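Local structure of uncharacterized protein (Pyrococcus abyssi, 5IFF) at the interface of chains A and B. The protein removes adenine from DNA as a restriction DNA glycosylase, hydrolysing the N-glycosidic bond in the sequence 5'-GTAC-3', and also forms a tetramer on nonspecific double-stranded DNA. Residues are numbered along the deposited sequence; one frame, centred on the assembly and turned at random. Chains: chain A/B, Uncharacterized protein.

The three contacts follow one two-fold symmetric interface, with contact 2 in the middle: the centres of the C-alpha atoms of contact 2 lie about 20 Å from those of contacts 1 and 3, and those of contacts 1 and 3 about 37 Å from each other. Contacts 2 and 3 share the long strand 121-134, which runs antiparallel to its copy in the other chain; the pairing of residues 124 and 130 occurs in both, with the chains exchanged. Contacts 1 and 3 share residues 118 and 200 in the same way. A continuous intermolecular sheet thus joins the two subunits, and at each end the segment around residues 118 and 119 reaches the partner's helices.

Contact 1: the interface of chains A and B. Residues chain A 96, 99-102, 200; chain B 118-119.
B:Tyr119 lays its ring across A:Val100 and reaches the backbone of A:Lys101 with its phenol oxygen, in a pocket formed by two helix ends and a loop. This is the tight part of the contact, and the tyrosine alone loses 119 Å² of surface to chain A. Its OH accepts a nearly straight hydrogen bond from A:Lys101 N (2.9 Å, 170° at the hydrogen). One face of the ring rests on A:Val100 CA, 3.6 Å above the plane and toward the rim, while both methyls of that valine also touch the ring. A:Ser102 O lies 3.3 Å from B:Tyr119 CE2 at one edge, and A:Asp99 O approaches CE1 at the other, both displaced toward the face that rests on A:Val100. At the base of the side chain, B:Tyr119 CB meets A:Phe96 CZ at 3.9 Å and A:Ile200 CG2 at a similar distance.

The packing is looser around B:Leu118. Here A:Ile200, its CG1 set between the backbone N and the carbonyl carbon (chi1 66°), slides past the leucine so that CD1 comes within 3.8 Å of B:Leu118 CD2. The side chain of A:Lys101 turns away from the tyrosine, and the whole residue loses 7 Å² of surface.

Chain A supplies the end of helix 87-99, the loop leading to helix 104-107 and the end of helix 188-201; chain B supplies the last residue of strand 116-118 and the start of the short link to strand 121-134.

Contact 2: the interface of chains A and B. Residues chain A 35-37, 128-130; chain B 111, 124-126.
B:Arg111 and A:Val130, which lose 76 and 59 Å² of surface, meet beside an antiparallel beta ladder in which strands 121-134 of the two R.Pab1-family subunits join into one sheet. The guanidinium lies flat between two groups of chain A: A:Val130 CG1 is 4.0 Å above the centre of one face, and A:Ile36 CA covers the other. A:Val130 has CG1 anti to its backbone N (chi1 175°), which puts that methyl over the guanidinium, while CG2 lies against both NH1 and the carboxylate of B:Asp126, 3.5 Å from B:Asp126 OD2.

Within chain B, B:Asp126 fixes the rotation of the guanidinium by a side-on salt bridge. B:Arg111 NE bonds to OD1 of B:Asp126 at 2.8 Å, and NH1 bonds to OD2; each oxygen uses its syn lone pair, and both lie in the guanidinium plane. An alanine in place of B:Arg111 would probably leave the B:Asp126 carboxylate without its charged mate and open a gap between A:Ile36 and A:Val130.

The backbone of A:Val130 pairs both ways with B:Tyr124, its O accepting from B:Tyr124 N at 2.6 Å and its N donating to B:Tyr124 O. A:Tyr128 and B:Asp126 form the next such pair, with A:Tyr128 N 2.9 Å from B:Asp126 O.

Contact 3: the interface of chains A and B. Residues chain A 118, 121-124; chain B 104, 130-132, 143, 200.
Backbone hydrogen bonds join A:Asn122 and A:Tyr124 to B:Lys132 and B:Val130, continuing the antiparallel ladder between the two strands 121-134. A:Tyr124 N donates to B:Val130 O at 2.7 Å, close to straight at 174°, and B:Val130 N returns a bond to A:Tyr124 O. B:Lys132 N reaches A:Asn122 O at 2.7 Å, whereas the bond from A:Asn122 N to B:Lys132 O is weak, which suggests that the pairing is less regular here.

Apolar contacts gather on both faces of the ladder. On one face A:Ile123 CD1 packs on the methyl of B:Ala131, 3.8 Å from its CB, and also comes near the side chain of B:Leu104. A:Leu118 inserts CD2 toward the start of helix 104-107, 3.8 Å from B:Leu104 CA, with CB of B:Ile200 flanking the same methyl. On the opposite face the rim of the A:Tyr124 ring crosses the base of B:Lys132, CE2 lying 3.9 Å from CB; the lysine loses 65 Å² of surface, and its chain bends at chi2, chi3 and chi4 beyond that carbon.

A CH-pi contact links A:Phe121 to helix 188-201 of chain B. B:Ile200 has CD1 anti to CA (chi2 172°), which carries that methyl over one face of the A:Phe121 ring, toward the rim, with A:Phe121 CD1 3.5 Å from B:Ile200 CD1.

Contact 1: the interface of chains A and B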
ATOM      1  N   PHE A  96      37.911 -16.058   1.426  1.00 34.77           N
ATOM      2  CA  PHE A  96      36.747 -16.772   1.970  1.00 38.95           C
ATOM      3  C   PHE A  96      35.703 -17.040   0.866  1.00 36.35           C
ATOM      4  O   PHE A  96      35.258 -18.192   0.671  1.00 35.67           O
ATOM      5  CB  PHE A  96      36.136 -15.965   3.121  1.00 38.25           C
ATOM      6  CG  PHE A  96      34.853 -16.559   3.683  1.00 34.75           C
ATOM      7  CD1 PHE A  96      34.891 -17.704   4.479  1.00 37.59           C
ATOM      8  CD2 PHE A  96      33.632 -15.967   3.410  1.00 33.43           C
ATOM      9  CE1 PHE A  96      33.713 -18.252   5.024  1.00 40.00           C
ATOM     10  CE2 PHE A  96      32.442 -16.508   3.940  1.00 37.47           C
ATOM     11  CZ  PHE A  96      32.495 -17.663   4.754  1.00 33.46           C
ATOM     12  N   ASP A  99      36.378 -19.876  -1.436  1.00 47.39           N
ATOM     13  CA  ASP A  99      36.188 -21.189  -0.819  1.00 53.50           C
ATOM     14  C   ASP A  99      34.693 -21.595  -0.696  1.00 42.50           C
ATOM     15  O   ASP A  99      34.366 -22.748  -0.530  1.00 44.93           O
ATOM     16  CB  ASP A  99      36.842 -21.214   0.581  1.00 57.45           C
ATOM     17  CG  ASP A  99      38.360 -20.887   0.555  1.00 84.28           C
ATOM     18  OD1 ASP A  99      39.039 -21.126  -0.473  1.00 82.34           O
ATOM     19  OD2 ASP A  99      38.879 -20.398   1.585  1.00 80.45           O
ATOM     20  N   VAL A 100      33.793 -20.633  -0.742  1.00 33.51           N
ATOM     21  CA  VAL A 100      32.361 -20.930  -0.562  1.00 35.26           C
ATOM     22  C   VAL A 100      31.747 -21.466  -1.873  1.00 39.54           C
ATOM     23  O   VAL A 100      31.776 -20.740  -2.891  1.00 38.69           O
ATOM     24  CB  VAL A 100      31.620 -19.667  -0.110  1.00 37.15           C
ATOM     25  CG1 VAL A 100      30.084 -19.899  -0.054  1.00 32.68           C
ATOM     26  CG2 VAL A 100      32.147 -19.228   1.270  1.00 35.55           C
ATOM     27  N   LYS A 101      31.190 -22.688  -1.856  1.00 38.18           N
ATOM     28  CA  LYS A 101      30.565 -23.316  -3.055  1.00 42.92           C
ATOM     29  C   LYS A 101      29.166 -23.872  -2.726  1.00 43.87           C
ATOM     30  O   LYS A 101      28.575 -24.629  -3.490  1.00 46.82           O
ATOM     31  CB  LYS A 101      31.429 -24.453  -3.601  1.00 47.01           C
ATOM     32  CG  LYS A 101      32.852 -24.088  -3.990  1.00 53.87           C
ATOM     33  CD  LYS A 101      32.891 -23.222  -5.234  1.00 60.26           C
ATOM     34  CE  LYS A 101      34.307 -22.827  -5.583  1.00 67.17           C
ATOM     35  NZ  LYS A 101      34.319 -21.763  -6.619  1.00 70.60           N
ATOM     36  N   SER A 102      28.660 -23.520  -1.557  1.00 41.70           N
ATOM     37  CA  SER A 102      27.329 -23.963  -1.153  1.00 45.30           C
ATOM     38  C   SER A 102      26.693 -22.860  -0.312  1.00 41.47           C
ATOM     39  O   SER A 102      27.400 -22.133   0.383  1.00 39.28           O
ATOM     40  CB  SER A 102      27.413 -25.268  -0.369  1.00 50.46           C
ATOM     41  OG  SER A 102      26.129 -25.617   0.073  1.00 55.31           O
ATOM     42  N   ILE A 200      27.623 -16.327   2.077  1.00 27.99           N
ATOM     43  CA  ILE A 200      27.113 -17.709   2.203  1.00 29.38           C
ATOM     44  C   ILE A 200      25.576 -17.793   1.990  1.00 32.83           C
ATOM     45  O   ILE A 200      25.027 -18.882   1.879  1.00 31.52           O
ATOM     46  CB  ILE A 200      27.465 -18.338   3.537  1.00 34.40           C
ATOM     47  CG1 ILE A 200      26.745 -17.632   4.699  1.00 33.46           C
ATOM     48  CG2 ILE A 200      28.985 -18.367   3.719  1.00 32.69           C
ATOM     49  CD1 ILE A 200      26.651 -18.521   5.958  1.00 36.54           C
TER
ATOM     50  N   LEU B 118      27.321 -23.974   8.333  1.00 49.13           N
ATOM     51  CA  LEU B 118      27.573 -23.549   6.973  1.00 46.40           C
ATOM     52  C   LEU B 118      28.735 -22.549   6.968  1.00 45.66           C
ATOM     53  O   LEU B 118      28.563 -21.392   7.356  1.00 44.18           O
ATOM     54  CB  LEU B 118      26.315 -22.943   6.379  1.00 45.27           C
ATOM     55  CG  LEU B 118      26.409 -22.346   4.990  1.00 47.06           C
ATOM     56  CD1 LEU B 118      26.813 -23.416   4.005  1.00 49.94           C
ATOM     57  CD2 LEU B 118      25.069 -21.708   4.601  1.00 46.26           C
ATOM     58  N   TYR B 119      29.912 -23.006   6.527  1.00 43.89           N
ATOM     59  CA  TYR B 119      31.115 -22.204   6.500  1.00 43.52           C
ATOM     60  C   TYR B 119      31.275 -21.378   7.786  1.00 44.47           C
ATOM     61  O   TYR B 119      31.519 -20.170   7.726  1.00 44.24           O
ATOM     62  CB  TYR B 119      31.131 -21.293   5.245  1.00 51.60           C
ATOM     63  CG  TYR B 119      31.212 -22.097   3.953  1.00 49.58           C
ATOM     64  CD1 TYR B 119      32.406 -22.720   3.574  1.00 49.98           C
ATOM     65  CD2 TYR B 119      30.088 -22.278   3.155  1.00 47.49           C
ATOM     66  CE1 TYR B 119      32.489 -23.478   2.434  1.00 51.52           C
ATOM     67  CE2 TYR B 119      30.149 -23.041   1.988  1.00 49.31           C
ATOM     68  CZ  TYR B 119      31.361 -23.633   1.635  1.00 52.58           C
ATOM     69  OH  TYR B 119      31.441 -24.388   0.498  1.00 54.35           O
TER

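Contact 2: the interface of chains A and B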
ATOM      1  N   GLY A  35      15.788 -18.437  20.455  1.00 68.58           N
ATOM      2  CA  GLY A  35      14.426 -18.462  19.961  1.00 68.15           C
ATOM      3  C   GLY A  35      14.198 -17.458  18.848  1.00 62.44           C
ATOM      4  O   GLY A  35      15.082 -16.668  18.501  1.00 57.87           O
ATOM      5  N   ILE A  36      12.999 -17.492  18.282  1.00 62.27           N
ATOM      6  CA  ILE A  36      12.662 -16.591  17.189  1.00 59.58           C
ATOM      7  C   ILE A  36      12.478 -15.191  17.757  1.00 54.76           C
ATOM      8  O   ILE A  36      11.779 -15.020  18.753  1.00 52.51           O
ATOM      9  CB  ILE A  36      11.360 -17.059  16.470  1.00 61.01           C
ATOM     10  CG1 ILE A  36      11.417 -18.560  16.212  1.00 65.42           C
ATOM     11  CG2 ILE A  36      11.146 -16.300  15.180  1.00 57.82           C
ATOM     12  CD1 ILE A  36      10.126 -19.121  15.726  1.00 67.89           C
ATOM     13  N   PRO A  37      13.079 -14.178  17.123  1.00 52.63           N
ATOM     14  CA  PRO A  37      12.836 -12.850  17.704  1.00 50.99           C
ATOM     15  C   PRO A  37      11.338 -12.494  17.720  1.00 55.32           C
ATOM     16  O   PRO A  37      10.599 -12.817  16.758  1.00 55.62           O
ATOM     17  CB  PRO A  37      13.629 -11.922  16.795  1.00 48.82           C
ATOM     18  CG  PRO A  37      14.732 -12.818  16.219  1.00 50.16           C
ATOM     19  CD  PRO A  37      14.038 -14.140  16.002  1.00 52.54           C
ATOM     20  N   TYR A 128      12.387 -24.546   7.932  1.00 46.14           N
ATOM     21  CA  TYR A 128      13.169 -23.471   7.312  1.00 44.65           C
ATOM     22  C   TYR A 128      14.577 -23.396   7.911  1.00 44.93           C
ATOM     23  O   TYR A 128      14.723 -23.318   9.133  1.00 47.99           O
ATOM     24  CB  TYR A 128      12.499 -22.121   7.521  1.00 46.56           C
ATOM     25  CG  TYR A 128      11.203 -21.909   6.800  1.00 53.49           C
ATOM     26  CD1 TYR A 128      10.037 -22.574   7.198  1.00 56.32           C
ATOM     27  CD2 TYR A 128      11.124 -21.019   5.737  1.00 55.69           C
ATOM     28  CE1 TYR A 128       8.842 -22.372   6.530  1.00 58.63           C
ATOM     29  CE2 TYR A 128       9.931 -20.809   5.070  1.00 58.87           C
ATOM     30  CZ  TYR A 128       8.794 -21.487   5.478  1.00 61.38           C
ATOM     31  OH  TYR A 128       7.614 -21.268   4.816  1.00 66.54           O
ATOM     32  N   PRO A 129      15.615 -23.380   7.056  1.00 45.47           N
ATOM     33  CA  PRO A 129      16.978 -23.322   7.594  1.00 44.57           C
ATOM     34  C   PRO A 129      17.333 -21.890   8.011  1.00 41.94           C
ATOM     35  O   PRO A 129      16.976 -20.929   7.312  1.00 39.68           O
ATOM     36  CB  PRO A 129      17.837 -23.791   6.409  1.00 45.41           C
ATOM     37  CG  PRO A 129      17.121 -23.173   5.232  1.00 46.24           C
ATOM     38  CD  PRO A 129      15.608 -23.249   5.592  1.00 45.02           C
ATOM     39  N   VAL A 130      18.013 -21.753   9.145  1.00 40.59           N
ATOM     40  CA  VAL A 130      18.495 -20.474   9.625  1.00 40.66           C
ATOM     41  C   VAL A 130      19.998 -20.552   9.913  1.00 42.48           C
ATOM     42  O   VAL A 130      20.451 -21.478  10.576  1.00 42.33           O
ATOM     43  CB  VAL A 130      17.734 -20.073  10.890  1.00 42.30           C
ATOM     44  CG1 VAL A 130      18.278 -18.800  11.502  1.00 45.19           C
ATOM     45  CG2 VAL A 130      16.227 -19.916  10.571  1.00 39.59           C
TER
ATOM     46  N   ARG B 111      12.211 -22.734  17.135  1.00 58.32           N
ATOM     47  CA  ARG B 111      13.567 -22.724  16.571  1.00 57.80           C
ATOM     48  C   ARG B 111      14.429 -23.789  17.218  1.00 61.18           C
ATOM     49  O   ARG B 111      14.699 -23.729  18.413  1.00 67.12           O
ATOM     50  CB  ARG B 111      14.231 -21.352  16.736  1.00 57.96           C
ATOM     51  CG  ARG B 111      15.723 -21.299  16.312  1.00 53.66           C
ATOM     52  CD  ARG B 111      16.172 -19.847  16.083  1.00 51.42           C
ATOM     53  NE  ARG B 111      15.492 -19.318  14.910  1.00 48.09           N
ATOM     54  CZ  ARG B 111      15.571 -18.066  14.475  1.00 50.04           C
ATOM     55  NH1 ARG B 111      14.904 -17.716  13.384  1.00 48.31           N
ATOM     56  NH2 ARG B 111      16.321 -17.175  15.123  1.00 52.27           N
ATOM     57  N   TYR B 124      20.346 -23.497  12.269  1.00 42.45           N
ATOM     58  CA  TYR B 124      19.161 -23.778  13.078  1.00 45.26           C
ATOM     59  C   TYR B 124      17.997 -24.051  12.130  1.00 45.68           C
ATOM     60  O   TYR B 124      18.069 -23.719  10.944  1.00 44.63           O
ATOM     61  CB  TYR B 124      18.784 -22.607  13.982  1.00 45.88           C
ATOM     62  CG  TYR B 124      19.765 -22.283  15.065  1.00 49.43           C
ATOM     63  CD1 TYR B 124      20.971 -21.636  14.779  1.00 47.83           C
ATOM     64  CD2 TYR B 124      19.488 -22.590  16.393  1.00 53.41           C
ATOM     65  CE1 TYR B 124      21.884 -21.315  15.789  1.00 50.51           C
ATOM     66  CE2 TYR B 124      20.410 -22.274  17.415  1.00 54.41           C
ATOM     67  CZ  TYR B 124      21.589 -21.637  17.094  1.00 54.24           C
ATOM     68  OH  TYR B 124      22.484 -21.313  18.067  1.00 58.54           O
ATOM     69  N   GLU B 125      16.924 -24.628  12.662  1.00 45.99           N
ATOM     70  CA  GLU B 125      15.745 -24.952  11.861  1.00 46.86           C
ATOM     71  C   GLU B 125      14.493 -24.363  12.500  1.00 47.12           C
ATOM     72  O   GLU B 125      14.250 -24.545  13.699  1.00 51.87           O
ATOM     73  CB  GLU B 125      15.636 -26.472  11.679  1.00 48.11           C
ATOM     74  CG  GLU B 125      16.718 -27.000  10.695  1.00 58.54           C
ATOM     75  CD  GLU B 125      16.748 -28.519  10.557  1.00 59.85           C
ATOM     76  OE1 GLU B 125      16.275 -29.207  11.462  1.00 60.97           O
ATOM     77  OE2 GLU B 125      17.243 -29.022   9.524  1.00 60.52           O
ATOM     78  N   ASP B 126      13.739 -23.587  11.732  1.00 42.97           N
ATOM     79  CA  ASP B 126      12.486 -23.032  12.246  1.00 43.15           C
ATOM     80  C   ASP B 126      11.380 -23.957  11.780  1.00 46.59           C
ATOM     81  O   ASP B 126      11.294 -24.241  10.593  1.00 45.57           O
ATOM     82  CB  ASP B 126      12.234 -21.598  11.764  1.00 42.58           C
ATOM     83  CG  ASP B 126      13.141 -20.577  12.446  1.00 45.24           C
ATOM     84  OD1 ASP B 126      13.839 -20.964  13.408  1.00 47.87           O
ATOM     85  OD2 ASP B 126      13.115 -19.389  12.056  1.00 43.49           O
TER

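Contact 3: the interface of chains A and B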
ATOM      1  N   LEU A 118      -4.175 -33.925  14.773  1.00 67.73           N
ATOM      2  CA  LEU A 118      -4.897 -32.970  15.603  1.00 63.38           C
ATOM      3  C   LEU A 118      -6.378 -33.162  15.330  1.00 61.25           C
ATOM      4  O   LEU A 118      -6.894 -32.635  14.355  1.00 57.83           O
ATOM      5  CB  LEU A 118      -4.445 -31.529  15.310  1.00 58.41           C
ATOM      6  CG  LEU A 118      -5.134 -30.372  16.052  1.00 57.51           C
ATOM      7  CD1 LEU A 118      -4.965 -30.467  17.556  1.00 60.37           C
ATOM      8  CD2 LEU A 118      -4.641 -29.037  15.556  1.00 54.92           C
ATOM      9  N   PHE A 121      -6.873 -34.587  11.867  1.00 55.88           N
ATOM     10  CA  PHE A 121      -6.074 -33.973  10.794  1.00 52.62           C
ATOM     11  C   PHE A 121      -4.615 -34.353  10.923  1.00 53.70           C
ATOM     12  O   PHE A 121      -4.030 -34.210  11.992  1.00 53.75           O
ATOM     13  CB  PHE A 121      -6.213 -32.453  10.819  1.00 48.92           C
ATOM     14  CG  PHE A 121      -7.544 -31.950  10.344  1.00 52.31           C
ATOM     15  CD1 PHE A 121      -8.702 -32.166  11.097  1.00 58.53           C
ATOM     16  CD2 PHE A 121      -7.646 -31.240   9.166  1.00 53.02           C
ATOM     17  CE1 PHE A 121      -9.933 -31.691  10.654  1.00 58.69           C
ATOM     18  CE2 PHE A 121      -8.865 -30.762   8.721  1.00 54.06           C
ATOM     19  CZ  PHE A 121     -10.006 -30.980   9.465  1.00 55.81           C
ATOM     20  N   ASN A 122      -4.017 -34.839   9.843  1.00 56.14           N
ATOM     21  CA  ASN A 122      -2.594 -35.164   9.864  1.00 57.85           C
ATOM     22  C   ASN A 122      -1.743 -33.914  10.050  1.00 56.20           C
ATOM     23  O   ASN A 122      -2.008 -32.890   9.429  1.00 53.11           O
ATOM     24  CB  ASN A 122      -2.176 -35.875   8.585  1.00 63.57           C
ATOM     25  CG  ASN A 122      -2.638 -37.306   8.551  1.00 68.58           C
ATOM     26  OD1 ASN A 122      -2.863 -37.916   9.592  1.00 71.17           O
ATOM     27  ND2 ASN A 122      -2.769 -37.855   7.357  1.00 74.88           N
ATOM     28  N   ILE A 123      -0.710 -34.027  10.882  1.00 54.62           N
ATOM     29  CA  ILE A 123       0.178 -32.914  11.175  1.00 52.87           C
ATOM     30  C   ILE A 123       1.464 -33.099  10.375  1.00 52.65           C
ATOM     31  O   ILE A 123       2.064 -34.185  10.398  1.00 55.14           O
ATOM     32  CB  ILE A 123       0.477 -32.811  12.715  1.00 50.81           C
ATOM     33  CG1 ILE A 123      -0.785 -32.412  13.492  1.00 49.98           C
ATOM     34  CG2 ILE A 123       1.605 -31.818  13.009  1.00 50.06           C
ATOM     35  CD1 ILE A 123      -1.407 -31.080  13.025  1.00 45.78           C
ATOM     36  N   TYR A 124       1.849 -32.058   9.647  1.00 48.31           N
ATOM     37  CA  TYR A 124       3.144 -32.003   8.958  1.00 49.36           C
ATOM     38  C   TYR A 124       3.945 -30.871   9.575  1.00 47.57           C
ATOM     39  O   TYR A 124       3.399 -30.061  10.321  1.00 45.68           O
ATOM     40  CB  TYR A 124       2.990 -31.781   7.448  1.00 49.03           C
ATOM     41  CG  TYR A 124       2.348 -32.960   6.750  1.00 58.20           C
ATOM     42  CD1 TYR A 124       3.121 -33.935   6.138  1.00 62.70           C
ATOM     43  CD2 TYR A 124       0.956 -33.118   6.745  1.00 61.59           C
ATOM     44  CE1 TYR A 124       2.526 -35.030   5.516  1.00 68.87           C
ATOM     45  CE2 TYR A 124       0.356 -34.200   6.131  1.00 66.08           C
ATOM     46  CZ  TYR A 124       1.145 -35.153   5.518  1.00 71.22           C
ATOM     47  OH  TYR A 124       0.561 -36.237   4.899  1.00 80.60           O
TER
ATOM     48  N   LEU B 104      -4.159 -25.737  16.521  1.00 53.87           N
ATOM     49  CA  LEU B 104      -2.931 -25.625  15.748  1.00 48.61           C
ATOM     50  C   LEU B 104      -2.108 -24.488  16.325  1.00 51.29           C
ATOM     51  O   LEU B 104      -0.879 -24.585  16.434  1.00 52.61           O
ATOM     52  CB  LEU B 104      -3.226 -25.391  14.269  1.00 47.49           C
ATOM     53  CG  LEU B 104      -1.938 -25.473  13.434  1.00 46.75           C
ATOM     54  CD1 LEU B 104      -1.489 -26.914  13.336  1.00 46.92           C
ATOM     55  CD2 LEU B 104      -2.110 -24.863  12.046  1.00 47.07           C
ATOM     56  N   VAL B 130       1.712 -27.781  10.267  1.00 42.21           N
ATOM     57  CA  VAL B 130       0.692 -27.738   9.230  1.00 44.66           C
ATOM     58  C   VAL B 130      -0.297 -28.879   9.433  1.00 45.96           C
ATOM     59  O   VAL B 130       0.122 -30.013   9.594  1.00 47.83           O
ATOM     60  CB  VAL B 130       1.303 -27.850   7.844  1.00 46.05           C
ATOM     61  CG1 VAL B 130       0.222 -27.878   6.799  1.00 45.19           C
ATOM     62  CG2 VAL B 130       2.237 -26.664   7.583  1.00 45.65           C
ATOM     63  N   ALA B 131      -1.592 -28.586   9.446  1.00 48.19           N
ATOM     64  CA  ALA B 131      -2.624 -29.639   9.551  1.00 47.38           C
ATOM     65  C   ALA B 131      -3.254 -29.912   8.182  1.00 50.26           C
ATOM     66  O   ALA B 131      -3.559 -28.973   7.441  1.00 53.31           O
ATOM     67  CB  ALA B 131      -3.678 -29.237  10.541  1.00 48.74           C
ATOM     68  N   LYS B 132      -3.456 -31.183   7.843  1.00 50.70           N
ATOM     69  CA  LYS B 132      -3.933 -31.546   6.515  1.00 53.22           C
ATOM     70  C   LYS B 132      -4.850 -32.748   6.506  1.00 56.92           C
ATOM     71  O   LYS B 132      -4.654 -33.694   7.261  1.00 60.78           O
ATOM     72  CB  LYS B 132      -2.755 -31.836   5.601  1.00 60.86           C
ATOM     73  CG  LYS B 132      -3.098 -31.793   4.123  1.00 67.52           C
ATOM     74  CD  LYS B 132      -2.125 -30.857   3.392  1.00 68.29           C
ATOM     75  CE  LYS B 132      -0.866 -31.579   2.957  1.00 69.78           C
ATOM     76  NZ  LYS B 132      -1.124 -32.488   1.790  1.00 72.28           N
ATOM     77  N   ILE B 143      -4.302 -26.442   7.046  1.00 47.91           N
ATOM     78  CA  ILE B 143      -4.275 -25.363   8.020  1.00 47.53           C
ATOM     79  C   ILE B 143      -2.836 -24.986   8.240  1.00 47.55           C
ATOM     80  O   ILE B 143      -2.017 -25.826   8.620  1.00 45.82           O
ATOM     81  CB  ILE B 143      -4.918 -25.737   9.338  1.00 49.23           C
ATOM     82  CG1 ILE B 143      -6.251 -26.448   9.080  1.00 50.82           C
ATOM     83  CG2 ILE B 143      -5.152 -24.473  10.146  1.00 49.97           C
ATOM     84  CD1 ILE B 143      -6.841 -27.121  10.331  1.00 53.36           C
ATOM     85  N   ILE B 200     -10.380 -26.431  14.807  1.00 56.38           N
ATOM     86  CA  ILE B 200      -9.096 -26.823  15.403  1.00 58.31           C
ATOM     87  C   ILE B 200      -7.992 -25.794  15.154  1.00 59.02           C
ATOM     88  O   ILE B 200      -6.951 -25.821  15.811  1.00 60.17           O
ATOM     89  CB  ILE B 200      -8.611 -28.184  14.891  1.00 58.20           C
ATOM     90  CG1 ILE B 200      -8.366 -28.136  13.392  1.00 58.93           C
ATOM     91  CG2 ILE B 200      -9.623 -29.258  15.185  1.00 58.70           C
ATOM     92  CD1 ILE B 200      -7.705 -29.382  12.891  1.00 62.12           C
TER